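Intracellular serine protease (Bacillus licheniformis, PDB 4ZOQ) is a subtilisin-like serine protease that probably cuts lanthipeptide precursors at a specific peptide bond to remove the leader peptide. Local coordinates at residues B[210-224]-B[321-333]. Residues are numbered along the deposited sequence; the frame is centred on the assembly and turned at random.
Sequences NISPYSNQGREIEFT and GKDVIYGYGEVRA
Tyr326 turns the CD1-CE1 part of its ring obliquely toward Ile211 and Thr224. CE1 of Tyr326 lies 4.0 Å from CD1 of Ile211, and CD1 of Tyr326 approaches OG1 of Thr224. The ring edge passes the backbone of Asn210. Ile325 CG2 sits over one ring face, offset toward the rim, and the same methyl touches CB of Ile211 at 3.6 Å. Ile211 brings CD1 to this site with CG1 trans to its backbone N (chi1 -160°). Gln217 runs alongside Ile325 in the same direction, with Gln217 OE1 3.4 Å from Ile325 CG1. Phe223 and Tyr328 rings meet obliquely, their planes 47° apart. Val331 CG2 packs 3.6 Å from Phe223 CD1, and Leu310 of helix 303-313 also touches Phe223. Glu222 lies beside Tyr328 and sets OE1 at the ring edge, in plane; the same oxygen bonds to His307. Lys322 CD lies over one face of the Tyr328 ring, near the rim. Lys322 NZ then bonds to Ile221 O at 3.0 Å and weakly to Arg219 O. With an alanine in place of Tyr326, a gap is likely to open beside Ile211 and Thr224, and Ile325 CG2 to lose the ring it packs on. Backbone bonds join loop 321-333 to the turn at Gly218 and to strand 221-226, an outermost strand of the central sheet of the subtilase fold. Gly218 N reaches a lone pair of Val324 O at 2.8 Å. Thr224 N bonds to Gly329 O, and Val331 N returns a bond to Thr224 O, bridging Thr224 to Glu330. Tyr328 N meets Glu222 O from above the carbonyl plane. Gly327 lies so close to Ile221 and Glu222 that a CB would clash. Thr224 OG1 is buried with no polar partner. The chemistry is thus mixed: main-chain bonds fix the loop against turn and strand, while apolar and aromatic side chains pack between them.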
loop_
_atom_site.group_PDB
_atom_site.type_symbol
_atom_site.label_atom_id
_atom_site.label_comp_id
_atom_site.label_asym_id
_atom_site.label_seq_id
_atom_site.Cartn_x
_atom_site.Cartn_y
_atom_site.Cartn_z
ATOM N N ASN B 210 -10.648 19.456 1.978
ATOM C CA ASN B 210 -10.023 19.582 3.289
ATOM C C ASN B 210 -9.352 18.254 3.673
ATOM O O ASN B 210 -9.802 17.177 3.281
ATOM C CB ASN B 210 -11.039 19.932 4.371
ATOM C CG ASN B 210 -11.606 21.324 4.222
ATOM O OD1 ASN B 210 -10.984 22.215 3.624
ATOM N ND2 ASN B 210 -12.793 21.534 4.792
ATOM N N ILE B 211 -8.301 18.316 4.476
ATOM C CA ILE B 211 -7.645 17.075 4.854
ATOM C C ILE B 211 -8.626 16.281 5.701
ATOM O O ILE B 211 -9.414 16.869 6.447
ATOM C CB ILE B 211 -6.322 17.320 5.640
ATOM C CG1 ILE B 211 -5.422 16.067 5.588
ATOM C CG2 ILE B 211 -6.614 17.760 7.103
ATOM C CD1 ILE B 211 -4.754 15.855 4.220
ATOM N N SER B 212 -8.605 14.956 5.568
ATOM C CA SER B 212 -9.375 14.101 6.467
ATOM C C SER B 212 -8.769 14.308 7.844
ATOM O O SER B 212 -7.549 14.384 7.964
ATOM C CB SER B 212 -9.311 12.631 6.058
ATOM O OG SER B 212 -9.835 12.404 4.744
ATOM N N PRO B 213 -9.609 14.440 8.871
ATOM C CA PRO B 213 -9.130 14.715 10.239
ATOM C C PRO B 213 -8.155 13.667 10.775
ATOM O O PRO B 213 -7.292 13.994 11.586
ATOM C CB PRO B 213 -10.420 14.720 11.078
ATOM C CG PRO B 213 -11.537 15.011 10.085
ATOM C CD PRO B 213 -11.083 14.420 8.774
ATOM N N TYR B 214 -8.305 12.422 10.349
ATOM C CA TYR B 214 -7.468 11.333 10.845
ATOM C C TYR B 214 -6.128 11.288 10.124
ATOM O O TYR B 214 -5.205 10.611 10.538
ATOM C CB TYR B 214 -8.189 10.003 10.684
ATOM C CG TYR B 214 -8.587 9.741 9.254
ATOM C CD1 TYR B 214 -7.656 9.293 8.340
ATOM C CD2 TYR B 214 -9.911 9.927 8.813
ATOM C CE1 TYR B 214 -7.985 9.071 7.019
ATOM C CE2 TYR B 214 -10.264 9.676 7.472
ATOM C CZ TYR B 214 -9.273 9.247 6.583
ATOM O OH TYR B 214 -9.523 8.990 5.257
ATOM N N SER B 215 -6.026 11.998 9.021
ATOM C CA SER B 215 -4.857 11.819 8.176
ATOM C C SER B 215 -3.553 12.330 8.837
ATOM O O SER B 215 -3.448 13.488 9.203
ATOM C CB SER B 215 -5.105 12.506 6.844
ATOM O OG SER B 215 -4.116 12.179 5.908
ATOM N N ASN B 216 -2.581 11.443 9.002
ATOM C CA ASN B 216 -1.267 11.826 9.499
ATOM C C ASN B 216 -0.636 12.874 8.592
ATOM O O ASN B 216 -0.786 12.817 7.367
ATOM C CB ASN B 216 -0.326 10.596 9.610
ATOM C CG ASN B 216 -0.623 9.726 10.829
ATOM O OD1 ASN B 216 -1.293 10.150 11.774
ATOM N ND2 ASN B 216 -0.113 8.514 10.814
ATOM N N GLN B 217 0.087 13.804 9.210
ATOM C CA GLN B 217 0.698 14.933 8.525
ATOM C C GLN B 217 2.178 14.910 8.813
ATOM O O GLN B 217 2.598 14.303 9.787
ATOM C CB GLN B 217 0.063 16.252 9.012
ATOM C CG GLN B 217 -1.450 16.263 8.831
ATOM C CD GLN B 217 -2.132 17.564 9.269
ATOM O OE1 GLN B 217 -1.478 18.534 9.634
ATOM N NE2 GLN B 217 -3.461 17.592 9.183
ATOM N N GLY B 218 2.958 15.625 8.009
ATOM C CA GLY B 218 4.397 15.687 8.200
ATOM C C GLY B 218 5.134 15.939 6.904
ATOM O O GLY B 218 4.535 15.899 5.835
ATOM N N ARG B 219 6.441 16.179 6.998
ATOM C CA ARG B 219 7.249 16.466 5.830
ATOM C C ARG B 219 7.304 15.281 4.873
ATOM O O ARG B 219 7.610 15.464 3.705
ATOM C CB ARG B 219 8.662 16.878 6.251
ATOM C CG ARG B 219 8.672 18.127 7.118
ATOM C CD ARG B 219 10.074 18.615 7.454
ATOM N NE ARG B 219 10.048 19.288 8.743
ATOM C CZ ARG B 219 10.256 18.696 9.908
ATOM N NH1 ARG B 219 10.627 17.428 9.961
ATOM N NH2 ARG B 219 10.171 19.400 11.023
ATOM N N GLU B 220 7.046 14.076 5.392
ATOM C CA GLU B 220 7.067 12.850 4.592
ATOM C C GLU B 220 5.883 12.728 3.642
ATOM O O GLU B 220 6.004 12.032 2.646
ATOM C CB GLU B 220 7.111 11.599 5.484
ATOM C CG GLU B 220 5.793 11.252 6.145
ATOM C CD GLU B 220 5.829 9.911 6.877
ATOM O OE1 GLU B 220 6.697 9.751 7.776
ATOM O OE2 GLU B 220 4.992 9.022 6.557
ATOM N N ILE B 221 4.761 13.390 3.942
ATOM C CA ILE B 221 3.580 13.316 3.084
ATOM C C ILE B 221 3.934 13.858 1.701
ATOM O O ILE B 221 4.457 14.978 1.599
ATOM C CB ILE B 221 2.422 14.143 3.591
ATOM C CG1 ILE B 221 2.096 13.870 5.060
ATOM C CG2 ILE B 221 1.201 13.939 2.667
ATOM C CD1 ILE B 221 1.568 12.524 5.357
ATOM N N GLU B 222 3.685 13.079 0.650
ATOM C CA GLU B 222 3.998 13.534 -0.698
ATOM C C GLU B 222 2.777 13.848 -1.510
ATOM O O GLU B 222 2.798 14.755 -2.353
ATOM C CB GLU B 222 4.816 12.507 -1.476
ATOM C CG GLU B 222 6.230 12.447 -1.021
ATOM C CD GLU B 222 7.122 11.839 -2.050
ATOM O OE1 GLU B 222 7.083 12.332 -3.198
ATOM O OE2 GLU B 222 7.825 10.857 -1.723
ATOM N N PHE B 223 1.730 13.061 -1.284
ATOM C CA PHE B 223 0.493 13.246 -1.999
ATOM C C PHE B 223 -0.685 12.966 -1.095
ATOM O O PHE B 223 -0.574 12.393 -0.022
ATOM C CB PHE B 223 0.375 12.337 -3.205
ATOM C CG PHE B 223 1.414 12.543 -4.241
ATOM C CD1 PHE B 223 1.360 13.639 -5.090
ATOM C CD2 PHE B 223 2.425 11.593 -4.416
ATOM C CE1 PHE B 223 2.304 13.808 -6.065
ATOM C CE2 PHE B 223 3.370 11.753 -5.391
ATOM C CZ PHE B 223 3.321 12.866 -6.224
ATOM N N THR B 224 -1.829 13.331 -1.624
ATOM C CA THR B 224 -3.092 13.122 -0.995
ATOM C C THR B 224 -4.062 12.504 -2.012
ATOM O O THR B 224 -3.860 12.616 -3.233
ATOM C CB THR B 224 -3.523 14.500 -0.411
ATOM O OG1 THR B 224 -3.338 14.501 1.013
ATOM C CG2 THR B 224 -4.870 14.864 -0.754
ATOM N N GLY B 321 2.578 25.206 -2.349
ATOM C CA GLY B 321 3.802 24.448 -2.458
ATOM C C GLY B 321 3.662 23.126 -1.757
ATOM O O GLY B 321 2.568 22.731 -1.354
ATOM N N LYS B 322 4.789 22.491 -1.503
ATOM C CA LYS B 322 4.778 21.228 -0.818
ATOM C C LYS B 322 4.646 21.511 0.669
ATOM O O LYS B 322 5.505 22.137 1.264
ATOM C CB LYS B 322 6.032 20.424 -1.126
ATOM C CG LYS B 322 6.007 19.032 -0.550
ATOM C CD LYS B 322 7.300 18.285 -0.844
ATOM C CE LYS B 322 7.193 16.836 -0.401
ATOM N NZ LYS B 322 6.862 16.705 1.054
ATOM N N ASP B 323 3.487 21.192 1.218
ATOM C CA ASP B 323 3.244 21.412 2.625
ATOM C C ASP B 323 3.133 20.129 3.432
ATOM O O ASP B 323 3.068 19.023 2.902
ATOM C CB ASP B 323 2.000 22.268 2.859
ATOM C CG ASP B 323 0.785 21.723 2.184
ATOM O OD1 ASP B 323 0.722 21.769 0.946
ATOM O OD2 ASP B 323 -0.059 21.160 2.912
ATOM N N VAL B 324 3.141 20.315 4.738
ATOM C CA VAL B 324 3.094 19.251 5.727
ATOM C C VAL B 324 1.715 18.541 5.788
ATOM O O VAL B 324 1.614 17.407 6.257
ATOM C CB VAL B 324 3.485 19.873 7.118
ATOM C CG1 VAL B 324 2.835 19.188 8.286
ATOM C CG2 VAL B 324 4.999 19.944 7.266
ATOM N N ILE B 325 0.676 19.150 5.228
ATOM C CA ILE B 325 -0.655 18.536 5.259
ATOM C C ILE B 325 -0.975 17.678 4.008
ATOM O O ILE B 325 -1.351 16.518 4.116
ATOM C CB ILE B 325 -1.725 19.623 5.422
ATOM C CG1 ILE B 325 -1.504 20.380 6.739
ATOM C CG2 ILE B 325 -3.126 19.031 5.376
ATOM C CD1 ILE B 325 -2.422 21.618 6.893
ATOM N N TYR B 326 -0.750 18.250 2.837
ATOM C CA TYR B 326 -1.110 17.650 1.565
ATOM C C TYR B 326 0.076 17.163 0.754
ATOM O O TYR B 326 -0.122 16.624 -0.316
ATOM C CB TYR B 326 -1.863 18.665 0.688
ATOM C CG TYR B 326 -3.099 19.192 1.323
ATOM C CD1 TYR B 326 -4.304 18.507 1.222
ATOM C CD2 TYR B 326 -3.062 20.378 2.057
ATOM C CE1 TYR B 326 -5.423 18.995 1.814
ATOM C CE2 TYR B 326 -4.174 20.870 2.652
ATOM C CZ TYR B 326 -5.349 20.181 2.533
ATOM O OH TYR B 326 -6.464 20.672 3.147
ATOM N N GLY B 327 1.304 17.413 1.200
ATOM C CA GLY B 327 2.455 17.129 0.345
ATOM C C GLY B 327 2.394 17.980 -0.926
ATOM O O GLY B 327 1.995 19.146 -0.880
ATOM N N TYR B 328 2.711 17.399 -2.075
ATOM C CA TYR B 328 2.603 18.125 -3.346
ATOM C C TYR B 328 1.150 18.393 -3.694
ATOM O O TYR B 328 0.875 19.146 -4.614
ATOM C CB TYR B 328 3.246 17.349 -4.495
ATOM C CG TYR B 328 4.736 17.199 -4.378
ATOM C CD1 TYR B 328 5.573 18.303 -4.518
ATOM C CD2 TYR B 328 5.314 15.968 -4.108
ATOM C CE1 TYR B 328 6.939 18.186 -4.407
ATOM C CE2 TYR B 328 6.695 15.838 -3.985
ATOM C CZ TYR B 328 7.499 16.954 -4.134
ATOM O OH TYR B 328 8.868 16.847 -4.019
ATOM N N GLY B 329 0.222 17.722 -3.010
ATOM C CA GLY B 329 -1.198 17.970 -3.224
ATOM C C GLY B 329 -2.016 16.737 -3.595
ATOM O O GLY B 329 -1.551 15.574 -3.498
ATOM N N GLU B 330 -3.242 16.982 -4.040
ATOM C CA GLU B 330 -4.147 15.896 -4.381
ATOM C C GLU B 330 -3.933 15.376 -5.782
ATOM O O GLU B 330 -3.946 16.148 -6.758
ATOM C CB GLU B 330 -5.587 16.343 -4.249
ATOM C CG GLU B 330 -6.601 15.239 -4.515
ATOM C CD GLU B 330 -8.000 15.749 -4.272
ATOM O OE1 GLU B 330 -8.095 16.854 -3.711
ATOM O OE2 GLU B 330 -8.991 15.058 -4.581
ATOM N N VAL B 331 -3.659 14.079 -5.858
ATOM C CA VAL B 331 -3.543 13.375 -7.123
ATOM C C VAL B 331 -4.877 13.287 -7.867
ATOM O O VAL B 331 -5.895 12.975 -7.283
ATOM C CB VAL B 331 -2.979 11.937 -6.912
ATOM C CG1 VAL B 331 -3.146 11.083 -8.185
ATOM C CG2 VAL B 331 -1.526 12.019 -6.500
ATOM N N ARG B 332 -4.856 13.565 -9.160
ATOM C CA ARG B 332 -6.040 13.416 -10.012
ATOM C C ARG B 332 -5.626 12.695 -11.274
ATOM O O ARG B 332 -4.865 13.240 -12.089
ATOM C CB ARG B 332 -6.680 14.766 -10.337
ATOM C CG ARG B 332 -7.279 15.487 -9.115
ATOM C CD ARG B 332 -7.667 16.910 -9.515
ATOM N NE ARG B 332 -6.466 17.628 -9.958
ATOM C CZ ARG B 332 -6.445 18.892 -10.381
ATOM N NH1 ARG B 332 -7.584 19.585 -10.436
ATOM N NH2 ARG B 332 -5.283 19.451 -10.759
ATOM N N ALA B 333 -6.117 11.469 -11.442
ATOM C CA ALA B 333 -5.691 10.633 -12.567
ATOM C C ALA B 333 -5.911 11.304 -13.930
ATOM O O ALA B 333 -5.022 11.245 -14.773
ATOM C CB ALA B 333 -6.423 9.297 -12.525
HETATM O O HOH W 1 -2.260 13.692 5.335
HETATM O O HOH W 2 4.970 17.067 3.404
#